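Local coordinates for multiheme cytochrome cf (Carboxydothermus ferrireducens DSM 11255, PDB 6QVM), which is an undecaheme extracellular cytochrome anchored in the S-layer that probably passes electrons through its haem chain to insoluble Fe(III), at residues 98-103 with 197-202; 277-282 with 291-296; 435-440 with 470-475. All blocks are in the same frame, centred on the assembly; numbering follows the deposited sequence.

Interaction 1 of 3, residues 98-103 with 197-202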
loop_
_atom_site.group_PDB
_atom_site.type_symbol
_atom_site.label_atom_id
_atom_site.label_comp_id
_atom_site.label_asym_id
_atom_site.label_seq_id
_atom_site.Cartn_x
_atom_site.Cartn_y
_atom_site.Cartn_z
ATOM N N ASP A 98 -36.808 -4.350 12.114
ATOM C CA ASP A 98 -36.783 -2.928 12.427
ATOM C C ASP A 98 -38.140 -2.273 12.197
ATOM O O ASP A 98 -39.011 -2.838 11.532
ATOM C CB ASP A 98 -35.712 -2.234 11.587
ATOM C CG ASP A 98 -34.311 -2.528 12.079
ATOM O OD1 ASP A 98 -34.155 -2.783 13.292
ATOM O OD2 ASP A 98 -33.370 -2.509 11.261
ATOM N N PRO A 99 -38.356 -1.067 12.765
ATOM C CA PRO A 99 -39.598 -0.322 12.501
ATOM C C PRO A 99 -40.020 -0.315 11.038
ATOM O O PRO A 99 -39.201 -0.080 10.143
ATOM C CB PRO A 99 -39.251 1.088 12.986
ATOM C CG PRO A 99 -38.321 0.844 14.131
ATOM C CD PRO A 99 -37.538 -0.411 13.804
ATOM N N LEU A 100 -41.303 -0.587 10.793
ATOM C CA LEU A 100 -41.841 -0.690 9.436
ATOM C C LEU A 100 -42.268 0.684 8.915
ATOM O O LEU A 100 -43.428 0.934 8.579
ATOM C CB LEU A 100 -43.003 -1.676 9.403
ATOM C CG LEU A 100 -42.669 -3.155 9.605
ATOM C CD1 LEU A 100 -43.952 -3.968 9.642
ATOM C CD2 LEU A 100 -41.750 -3.646 8.495
ATOM N N THR A 101 -41.293 1.585 8.861
ATOM C CA THR A 101 -41.522 2.897 8.288
ATOM C C THR A 101 -41.330 2.850 6.777
ATOM O O THR A 101 -40.671 1.959 6.233
ATOM C CB THR A 101 -40.571 3.928 8.890
ATOM O OG1 THR A 101 -39.257 3.722 8.358
ATOM C CG2 THR A 101 -40.523 3.793 10.410
ATOM N N GLU A 102 -41.929 3.831 6.097
ATOM C CA GLU A 102 -41.635 4.012 4.681
ATOM C C GLU A 102 -40.142 4.198 4.469
ATOM O O GLU A 102 -39.581 3.713 3.482
ATOM C CB GLU A 102 -42.398 5.210 4.124
ATOM C CG GLU A 102 -43.891 5.087 4.181
ATOM C CD GLU A 102 -44.570 6.104 3.285
ATOM O OE1 GLU A 102 -45.688 5.824 2.800
ATOM O OE2 GLU A 102 -43.972 7.184 3.067
ATOM N N ALA A 103 -39.484 4.895 5.398
ATOM C CA ALA A 103 -38.051 5.151 5.290
ATOM C C ALA A 103 -37.256 3.848 5.269
ATOM O O ALA A 103 -36.455 3.604 4.359
ATOM C CB ALA A 103 -37.600 6.050 6.440
ATOM N N ALA A 197 -49.263 -2.240 6.234
ATOM C CA ALA A 197 -48.670 -3.492 5.789
ATOM C C ALA A 197 -48.048 -4.224 6.969
ATOM O O ALA A 197 -47.323 -3.628 7.771
ATOM C CB ALA A 197 -47.615 -3.221 4.720
ATOM N N SER A 198 -48.340 -5.515 7.078
ATOM C CA SER A 198 -47.752 -6.303 8.147
ATOM C C SER A 198 -46.321 -6.688 7.792
ATOM O O SER A 198 -45.913 -6.685 6.629
ATOM C CB SER A 198 -48.580 -7.558 8.419
ATOM O OG SER A 198 -48.661 -8.384 7.270
ATOM N N ARG A 199 -45.558 -7.020 8.830
ATOM C CA ARG A 199 -44.182 -7.457 8.643
ATOM C C ARG A 199 -44.083 -8.584 7.617
ATOM O O ARG A 199 -43.173 -8.598 6.779
ATOM C CB ARG A 199 -43.614 -7.883 9.995
ATOM C CG ARG A 199 -42.182 -8.391 9.951
ATOM C CD ARG A 199 -41.419 -8.062 11.219
ATOM N NE ARG A 199 -40.575 -6.885 11.002
ATOM C CZ ARG A 199 -40.551 -5.796 11.778
ATOM N NH1 ARG A 199 -41.336 -5.707 12.850
ATOM N NH2 ARG A 199 -39.730 -4.790 11.491
ATOM N N THR A 200 -45.018 -9.537 7.670
ATOM C CA THR A 200 -45.029 -10.650 6.727
ATOM C C THR A 200 -45.115 -10.160 5.287
ATOM O O THR A 200 -44.415 -10.673 4.405
ATOM C CB THR A 200 -46.198 -11.583 7.048
ATOM O OG1 THR A 200 -45.959 -12.242 8.298
ATOM C CG2 THR A 200 -46.396 -12.621 5.943
ATOM N N GLU A 201 -45.942 -9.142 5.038
ATOM C CA GLU A 201 -46.123 -8.652 3.675
ATOM C C GLU A 201 -44.916 -7.848 3.204
ATOM O O GLU A 201 -44.534 -7.929 2.032
ATOM C CB GLU A 201 -47.400 -7.824 3.583
ATOM C CG GLU A 201 -48.656 -8.649 3.815
ATOM C CD GLU A 201 -49.927 -7.826 3.711
ATOM O OE1 GLU A 201 -50.109 -6.904 4.539
ATOM O OE2 GLU A 201 -50.726 -8.077 2.778
ATOM N N VAL A 202 -44.305 -7.071 4.103
ATOM C CA VAL A 202 -43.075 -6.354 3.768
ATOM C C VAL A 202 -41.969 -7.340 3.411
ATOM O O VAL A 202 -41.276 -7.188 2.398
ATOM C CB VAL A 202 -42.655 -5.435 4.929
ATOM C CG1 VAL A 202 -41.285 -4.834 4.660
ATOM C CG2 VAL A 202 -43.687 -4.339 5.141
#
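The guanidinium of Arg199 carries Leu100 over one face and the backbone of Asp98 at its edge, which joins the loop leading into helix 102-113 to the first turn of helix 199-212. This helical part of the chain probably belongs to the S-layer-binding region. Leu100 CG stands 3.8 Å above the guanidinium plane, offset from its centre, and Leu100 CD2 lies 3.8 Å from Arg199 NH2. The N-H groups of a guanidinium point outward in its plane, so a face can be covered by an apolar branch without losing a donor. In the plane, at the edge, sits the carbonyl carbon of Asp98. The carbonyl oxygen of Asp98 is modelled too close to NH2 for that pair to be reliable. A clearer anchor for the Arg199 head is the bond from NE to Leu95 O. The arginine chain bends at chi2 and chi3, and its end comes closer to Leu100 and Asp98 than its start would suggest.

Leu100 is the centre of an inverse gamma turn, closed by a weak bond from Thr101 N to Pro99 O (3.0 Å). The next residue, Thr101, is the N-cap of helix 102-113 and bonds through OG1 to Asn104 N. Ser198 holds the N-cap place of the other helix. Ile127 exchanges backbone bonds with both Leu100 and Ala197, tying the two chain pieces to a third. A branched leucine suits this spot because its two methyls reach different targets: CD1 comes to 3.5 Å from Arg199 N, while CD2 meets Val202 CG2 at 3.9 Å.

Interaction 2 of 3, residues 277-282 with 291-296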
loop_
_atom_site.group_PDB
_atom_site.type_symbol
_atom_site.label_atom_id
_atom_site.label_comp_id
_atom_site.label_asym_id
_atom_site.label_seq_id
_atom_site.Cartn_x
_atom_site.Cartn_y
_atom_site.Cartn_z
ATOM N N PRO A 277 3.097 14.372 -10.012
ATOM C CA PRO A 277 3.224 15.538 -9.116
ATOM C C PRO A 277 3.517 16.857 -9.819
ATOM O O PRO A 277 3.130 17.914 -9.304
ATOM C CB PRO A 277 4.371 15.133 -8.181
ATOM C CG PRO A 277 4.309 13.645 -8.148
ATOM C CD PRO A 277 3.887 13.222 -9.529
ATOM N N THR A 278 4.173 16.839 -10.983
ATOM C CA THR A 278 4.562 18.082 -11.639
ATOM C C THR A 278 3.906 18.307 -12.995
ATOM O O THR A 278 3.910 19.444 -13.475
ATOM C CB THR A 278 6.086 18.149 -11.817
ATOM O OG1 THR A 278 6.519 16.987 -12.532
ATOM C CG2 THR A 278 6.792 18.221 -10.472
ATOM N N GLU A 279 3.333 17.281 -13.620
ATOM C CA GLU A 279 2.920 17.436 -15.005
ATOM C C GLU A 279 1.695 16.583 -15.299
ATOM O O GLU A 279 1.462 15.555 -14.657
ATOM C CB GLU A 279 4.066 17.064 -15.949
ATOM C CG GLU A 279 3.905 17.598 -17.356
ATOM C CD GLU A 279 5.181 17.482 -18.164
ATOM O OE1 GLU A 279 5.746 16.366 -18.232
ATOM O OE2 GLU A 279 5.632 18.518 -18.704
ATOM N N LEU A 280 0.915 17.037 -16.277
ATOM C CA LEU A 280 -0.225 16.307 -16.811
ATOM C C LEU A 280 0.058 15.922 -18.256
ATOM O O LEU A 280 0.477 16.766 -19.055
ATOM C CB LEU A 280 -1.496 17.156 -16.740
ATOM C CG LEU A 280 -1.988 17.570 -15.353
ATOM C CD1 LEU A 280 -3.313 18.304 -15.471
ATOM C CD2 LEU A 280 -2.129 16.359 -14.444
ATOM N N LEU A 281 -0.164 14.653 -18.582
ATOM C CA LEU A 281 -0.174 14.174 -19.955
ATOM C C LEU A 281 -1.606 13.830 -20.338
ATOM O O LEU A 281 -2.434 13.513 -19.480
ATOM C CB LEU A 281 0.731 12.953 -20.128
ATOM C CG LEU A 281 2.228 13.135 -19.871
ATOM C CD1 LEU A 281 2.963 11.841 -20.187
ATOM C CD2 LEU A 281 2.806 14.286 -20.679
ATOM N N PHE A 282 -1.898 13.899 -21.631
ATOM C CA PHE A 282 -3.261 13.762 -22.117
ATOM C C PHE A 282 -3.334 12.669 -23.173
ATOM O O PHE A 282 -2.459 12.560 -24.036
ATOM C CB PHE A 282 -3.777 15.102 -22.652
ATOM C CG PHE A 282 -3.884 16.164 -21.586
ATOM C CD1 PHE A 282 -2.769 16.893 -21.204
ATOM C CD2 PHE A 282 -5.086 16.402 -20.937
ATOM C CE1 PHE A 282 -2.852 17.852 -20.217
ATOM C CE2 PHE A 282 -5.175 17.360 -19.939
ATOM C CZ PHE A 282 -4.056 18.088 -19.583
ATOM N N PRO A 291 -0.357 16.562 -28.333
ATOM C CA PRO A 291 0.808 17.433 -28.566
ATOM C C PRO A 291 1.177 18.344 -27.399
ATOM O O PRO A 291 2.306 18.850 -27.381
ATOM C CB PRO A 291 0.392 18.250 -29.800
ATOM C CG PRO A 291 -1.098 18.193 -29.819
ATOM C CD PRO A 291 -1.431 16.821 -29.308
ATOM N N TYR A 292 0.285 18.578 -26.433
ATOM C CA TYR A 292 0.599 19.424 -25.288
ATOM C C TYR A 292 0.551 18.630 -23.991
ATOM O O TYR A 292 -0.229 17.686 -23.844
ATOM C CB TYR A 292 -0.366 20.608 -25.159
ATOM C CG TYR A 292 -0.234 21.683 -26.210
ATOM C CD1 TYR A 292 1.005 22.048 -26.724
ATOM C CD2 TYR A 292 -1.359 22.348 -26.675
ATOM C CE1 TYR A 292 1.113 23.041 -27.682
ATOM C CE2 TYR A 292 -1.263 23.340 -27.626
ATOM C CZ TYR A 292 -0.027 23.686 -28.128
ATOM O OH TYR A 292 0.064 24.677 -29.080
ATOM N N ALA A 293 1.400 19.030 -23.049
ATOM C CA ALA A 293 1.277 18.657 -21.652
ATOM C C ALA A 293 0.946 19.909 -20.848
ATOM O O ALA A 293 1.117 21.033 -21.324
ATOM C CB ALA A 293 2.566 18.009 -21.136
ATOM N N PHE A 294 0.459 19.714 -19.627
ATOM C CA PHE A 294 0.167 20.824 -18.730
ATOM C C PHE A 294 1.210 20.839 -17.624
ATOM O O PHE A 294 1.336 19.868 -16.871
ATOM C CB PHE A 294 -1.239 20.726 -18.143
ATOM C CG PHE A 294 -1.697 21.986 -17.466
ATOM C CD1 PHE A 294 -1.498 22.174 -16.110
ATOM C CD2 PHE A 294 -2.320 22.987 -18.191
ATOM C CE1 PHE A 294 -1.914 23.337 -15.487
ATOM C CE2 PHE A 294 -2.733 24.155 -17.577
ATOM C CZ PHE A 294 -2.531 24.331 -16.222
ATOM N N ASP A 295 1.956 21.935 -17.532
ATOM C CA ASP A 295 2.962 22.112 -16.490
ATOM C C ASP A 295 2.303 22.748 -15.269
ATOM O O ASP A 295 1.811 23.877 -15.348
ATOM C CB ASP A 295 4.113 22.971 -17.011
ATOM C CG ASP A 295 5.265 23.069 -16.030
ATOM O OD1 ASP A 295 5.117 23.762 -14.999
ATOM O OD2 ASP A 295 6.321 22.451 -16.287
ATOM N N LYS A 296 2.305 22.034 -14.139
ATOM C CA LYS A 296 1.581 22.513 -12.965
ATOM C C LYS A 296 2.247 23.726 -12.329
ATOM O O LYS A 296 1.553 24.576 -11.761
ATOM C CB LYS A 296 1.440 21.386 -11.939
ATOM C CG LYS A 296 0.542 20.244 -12.398
ATOM C CD LYS A 296 0.407 19.154 -11.350
ATOM C CE LYS A 296 -0.658 18.153 -11.762
ATOM N NZ LYS A 296 -0.768 17.014 -10.812
HETATM O O HOH W 1 0.725 18.414 -8.097
HETATM O O HOH W 2 5.294 21.725 -13.033
HETATM O O HOH W 3 0.078 15.017 -23.436
#
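Pro277 starts the contact by resting its carbonyl oxygen 3.6 Å from Lys296 CD, just ahead of an antiparallel beta hairpin built from strands 279-284 and 292-295, whose short segments run at 157° to each other. Pro277 touches two haems, so this end of the hairpin borders the redox chain. Lys296 has CG anti to its carbonyl carbon (chi1 -67°) and runs extended from there, which lets its aliphatic part pass Pro277 O and the Leu280 side chain while the ammonium reaches Asn275 OD1 and Ser276 O. At Thr278 the carbonyl oxygen takes the N-H of Lys296 (3.1 Å), and a water donates both to it and, weakly, to Asp295 OD1.

Glu279 faces Asp295 in a non-hydrogen-bonded pair. Their carboxylates share a face, Glu279 OE2 4.7 Å from Asp295 OD2, and if both are charged would repel mildly; Asp295 OD1 is held by Glu298 N. Leu280 and Phe294 form the hydrogen-bonded pair: Leu280 N gives to Phe294 O at 2.9 Å, and Phe294 N returns a bond to Leu280 O at 3.0 Å. Their side chains lie side by side on the other face, and Leu280 CD2 reaches Lys296 CE at 3.5 Å, the two side chains crossing at about a right angle. Leu281, back on the side of Glu279, contacts a haem and sets CD2 3.8 Å from Ala293 CB, the small alanine fitting close to the neighbouring strand. Phe282 returns to the aromatic face, where Trp301 meets its ring and that of Phe294; Phe282 CE1 lies 3.9 Å from Phe294 CB, with Phe294 N at the edge of the Phe282 ring.

Interaction 3 of 3, residues 435-440 with 470-475. With HEC (heme c), chain K.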
loop_
_atom_site.group_PDB
_atom_site.type_symbol
_atom_site.label_atom_id
_atom_site.label_comp_id
_atom_site.label_asym_id
_atom_site.label_seq_id
_atom_site.Cartn_x
_atom_site.Cartn_y
_atom_site.Cartn_z
ATOM N N HIS A 435 18.598 -5.806 9.635
ATOM C CA HIS A 435 18.873 -6.701 8.523
ATOM C C HIS A 435 17.645 -7.407 7.948
ATOM O O HIS A 435 17.758 -8.036 6.888
ATOM C CB HIS A 435 19.905 -7.767 8.933
ATOM C CG HIS A 435 21.302 -7.245 9.079
ATOM N ND1 HIS A 435 22.259 -7.398 8.100
ATOM C CD2 HIS A 435 21.908 -6.587 10.098
ATOM C CE1 HIS A 435 23.394 -6.855 8.506
ATOM N NE2 HIS A 435 23.212 -6.361 9.718
ATOM N N SER A 436 16.487 -7.343 8.599
ATOM C CA SER A 436 15.353 -8.134 8.145
ATOM C C SER A 436 14.060 -7.339 8.227
ATOM O O SER A 436 13.725 -6.796 9.282
ATOM C CB SER A 436 15.221 -9.425 8.959
ATOM O OG SER A 436 13.961 -10.028 8.723
ATOM N N GLN A 437 13.327 -7.286 7.110
ATOM C CA GLN A 437 12.065 -6.551 7.087
ATOM C C GLN A 437 10.991 -7.262 7.899
ATOM O O GLN A 437 10.287 -6.629 8.693
ATOM C CB GLN A 437 11.599 -6.340 5.648
ATOM C CG GLN A 437 10.133 -5.950 5.520
ATOM C CD GLN A 437 9.824 -4.608 6.157
ATOM O OE1 GLN A 437 10.717 -3.792 6.387
ATOM N NE2 GLN A 437 8.554 -4.374 6.452
ATOM N N ASP A 438 10.840 -8.579 7.716
ATOM C CA ASP A 438 9.792 -9.280 8.447
ATOM C C ASP A 438 10.111 -9.420 9.928
ATOM O O ASP A 438 9.191 -9.650 10.718
ATOM C CB ASP A 438 9.509 -10.650 7.818
ATOM C CG ASP A 438 10.766 -11.436 7.520
ATOM O OD1 ASP A 438 11.850 -10.828 7.445
ATOM O OD2 ASP A 438 10.669 -12.668 7.344
ATOM N N TYR A 439 11.378 -9.277 10.329
ATOM C CA TYR A 439 11.678 -9.180 11.752
ATOM C C TYR A 439 11.203 -7.849 12.313
ATOM O O TYR A 439 10.584 -7.801 13.381
ATOM C CB TYR A 439 13.172 -9.352 12.013
ATOM C CG TYR A 439 13.554 -9.045 13.458
ATOM C CD1 TYR A 439 13.981 -7.773 13.840
ATOM C CD2 TYR A 439 13.475 -10.024 14.438
ATOM C CE1 TYR A 439 14.316 -7.493 15.149
ATOM C CE2 TYR A 439 13.813 -9.753 15.749
ATOM C CZ TYR A 439 14.234 -8.488 16.101
ATOM O OH TYR A 439 14.570 -8.222 17.410
ATOM N N ARG A 440 11.512 -6.754 11.614
ATOM C CA ARG A 440 11.216 -5.422 12.134
ATOM C C ARG A 440 9.722 -5.230 12.356
ATOM O O ARG A 440 9.312 -4.585 13.328
ATOM C CB ARG A 440 11.769 -4.356 11.190
ATOM C CG ARG A 440 13.288 -4.292 11.165
ATOM C CD ARG A 440 13.795 -3.488 9.980
ATOM N NE ARG A 440 13.253 -2.132 9.963
ATOM C CZ ARG A 440 13.831 -1.084 10.547
ATOM N NH1 ARG A 440 13.264 0.114 10.484
ATOM N NH2 ARG A 440 14.976 -1.235 11.197
ATOM N N GLY A 470 15.015 -9.799 3.660
ATOM C CA GLY A 470 15.987 -8.761 3.941
ATOM C C GLY A 470 15.304 -7.414 3.993
ATOM O O GLY A 470 14.139 -7.298 4.381
ATOM N N ILE A 471 16.023 -6.381 3.594
ATOM C CA ILE A 471 15.430 -5.054 3.489
ATOM C C ILE A 471 14.673 -4.960 2.170
ATOM O O ILE A 471 15.160 -5.402 1.124
ATOM C CB ILE A 471 16.517 -3.972 3.601
ATOM C CG1 ILE A 471 17.180 -4.026 4.981
ATOM C CG2 ILE A 471 15.937 -2.596 3.326
ATOM C CD1 ILE A 471 18.470 -3.245 5.060
ATOM N N THR A 472 13.464 -4.408 2.215
ATOM C CA THR A 472 12.603 -4.316 1.046
ATOM C C THR A 472 12.082 -2.894 0.910
ATOM O O THR A 472 12.397 -2.016 1.718
ATOM C CB THR A 472 11.423 -5.290 1.132
ATOM O OG1 THR A 472 10.618 -4.967 2.273
ATOM C CG2 THR A 472 11.924 -6.724 1.259
ATOM N N CYS A 473 11.273 -2.675 -0.134
ATOM C CA CYS A 473 10.737 -1.341 -0.407
ATOM C C CYS A 473 10.032 -0.770 0.814
ATOM O O CYS A 473 10.277 0.376 1.211
ATOM C CB CYS A 473 9.761 -1.391 -1.585
ATOM S SG CYS A 473 10.339 -2.238 -3.051
ATOM N N VAL A 474 9.157 -1.570 1.431
ATOM C CA VAL A 474 8.355 -1.096 2.555
ATOM C C VAL A 474 9.140 -1.025 3.852
ATOM O O VAL A 474 8.580 -0.630 4.882
ATOM C CB VAL A 474 7.096 -1.967 2.729
ATOM C CG1 VAL A 474 6.246 -1.885 1.475
ATOM C CG2 VAL A 474 7.477 -3.403 3.024
ATOM N N THR A 475 10.422 -1.391 3.839
ATOM C CA THR A 475 11.285 -1.041 4.960
ATOM C C THR A 475 11.439 0.471 5.061
ATOM O O THR A 475 11.420 1.039 6.159
ATOM C CB THR A 475 12.654 -1.703 4.809
ATOM O OG1 THR A 475 12.504 -3.126 4.730
ATOM C CG2 THR A 475 13.544 -1.358 5.985
HETATM FE FE HEC K . 25.243 -5.722 10.724
HETATM C CHA HEC K . 27.153 -4.892 7.947
HETATM C CHB HEC K . 26.712 -8.848 10.751
HETATM C CHC HEC K . 23.826 -6.395 13.814
HETATM C CHD HEC K . 23.751 -2.647 10.724
HETATM N NA HEC K . 26.667 -6.677 9.573
HETATM C C1A HEC K . 27.312 -6.163 8.460
HETATM C C2A HEC K . 28.185 -7.189 7.919
HETATM C C3A HEC K . 28.055 -8.283 8.696
HETATM C C4A HEC K . 27.102 -7.979 9.749
HETATM C CMA HEC K . 28.783 -9.636 8.521
HETATM C CAA HEC K . 29.084 -7.017 6.664
HETATM C CBA HEC K . 30.545 -6.963 7.111
HETATM C CGA HEC K . 31.395 -6.147 6.174
HETATM O O1A HEC K . 32.388 -5.549 6.662
HETATM O O2A HEC K . 31.096 -6.088 4.952
HETATM N NB HEC K . 25.266 -7.311 12.038
HETATM C C1B HEC K . 25.938 -8.508 11.847
HETATM C C2B HEC K . 25.690 -9.350 13.005
HETATM C C3B HEC K . 24.890 -8.672 13.851
HETATM C C4B HEC K . 24.618 -7.376 13.259
HETATM C CMB HEC K . 26.241 -10.783 13.197
HETATM C CAB HEC K . 24.338 -9.159 15.216
HETATM C CBB HEC K . 25.495 -9.363 16.217
HETATM N NC HEC K . 24.014 -4.716 12.017
HETATM C C1C HEC K . 23.545 -5.175 13.237
HETATM C C2C HEC K . 22.675 -4.165 13.806
HETATM C C3C HEC K . 22.699 -3.090 12.987
HETATM C C4C HEC K . 23.509 -3.443 11.828
HETATM C CMC HEC K . 22.013 -4.300 15.200
HETATM C CAC HEC K . 21.934 -1.748 13.131
HETATM C CBC HEC K . 22.267 -1.003 14.442
HETATM N ND HEC K . 25.415 -4.046 9.507
HETATM C C1D HEC K . 24.703 -2.869 9.741
HETATM C C2D HEC K . 25.127 -1.884 8.771
HETATM C C3D HEC K . 26.190 -2.581 7.897
HETATM C C4D HEC K . 26.303 -3.919 8.434
HETATM C CMD HEC K . 24.594 -0.439 8.659
HETATM C CAD HEC K . 26.988 -1.998 6.701
HETATM C CBD HEC K . 27.920 -0.896 7.199
HETATM C CGD HEC K . 29.139 -0.743 6.319
HETATM O O1D HEC K . 29.055 -0.997 5.085
HETATM O O2D HEC K . 30.207 -0.349 6.863
#
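This is a buried contact between two haem-attachment sites: His435 closes one CXXCH motif, whose cysteines are Cys431 and Cys434, and residues 473-475 open the next, where Cys473 is covalently bonded. His435 binds the haem iron through NE2 at 2.4 Å, presenting its ring edgewise to the porphyrin. Its carbonyl oxygen receives a CA-H...O contact from Gly470 CA (3.5 Å).

From there the two chains are joined by two hydrogen bonds centred on Gln437. Its N-H, in the first turn of helix 437-449, meets Gly470 O at 2.8 Å, with the donor well above the carbonyl plane. Ser436 caps the same helix, its OG accepting from Tyr439 N at 3.1 Å and also bonding to Leu469 O. The Gln437 side chain sets out with CG anti to the backbone N (chi1 163°) and bends at chi2 (64°), which swings CD toward Thr475. There OE1 accepts a short bond, 2.5 Å, from Thr475 OG1, which lies above the amide plane. That hydroxyl itself accepts from Thr472 N at 3.0 Å along a nearly straight line (174°), so threonine suits the place: one oxygen serves as donor and acceptor. While the Gln437 amide reaches Thr475 through OE1, its NE2 rests 3.7 Å from Val474 CG2, and its CG lies by Thr472 OG1.

Around this joint, helix 417-422 covers one flank, with Ile421 against His435 and Leu418 against Ser436. Arg440 forms a salt bridge through NH1 with Glu499 of helix 493-500 and a bond from NH2 to Glu433 O, and the weakly bonded helix 473-476 begins beside the Gln437 side chain.

Overall arrangement
The three contacts follow one another along the chain without touching: interactions 2 and 3 come within about 17 Å between nearest atoms, while interaction 1 stays about 41 Å from either. No helix or strand is shared. Interaction 3 is buried and lies nearest the centre of the chain; interactions 1 and 2 are partly buried, the first far from the chain's centre. Chemistry follows place. The outlying contact joins two helix starts mainly through aliphatic and cationic side chains, the hairpin relies on regular backbone bonds with waters at its margins, and the inner one on one backbone bond and one side-chain bond beside a haem ligand. Interactions 2 and 3 both border haems.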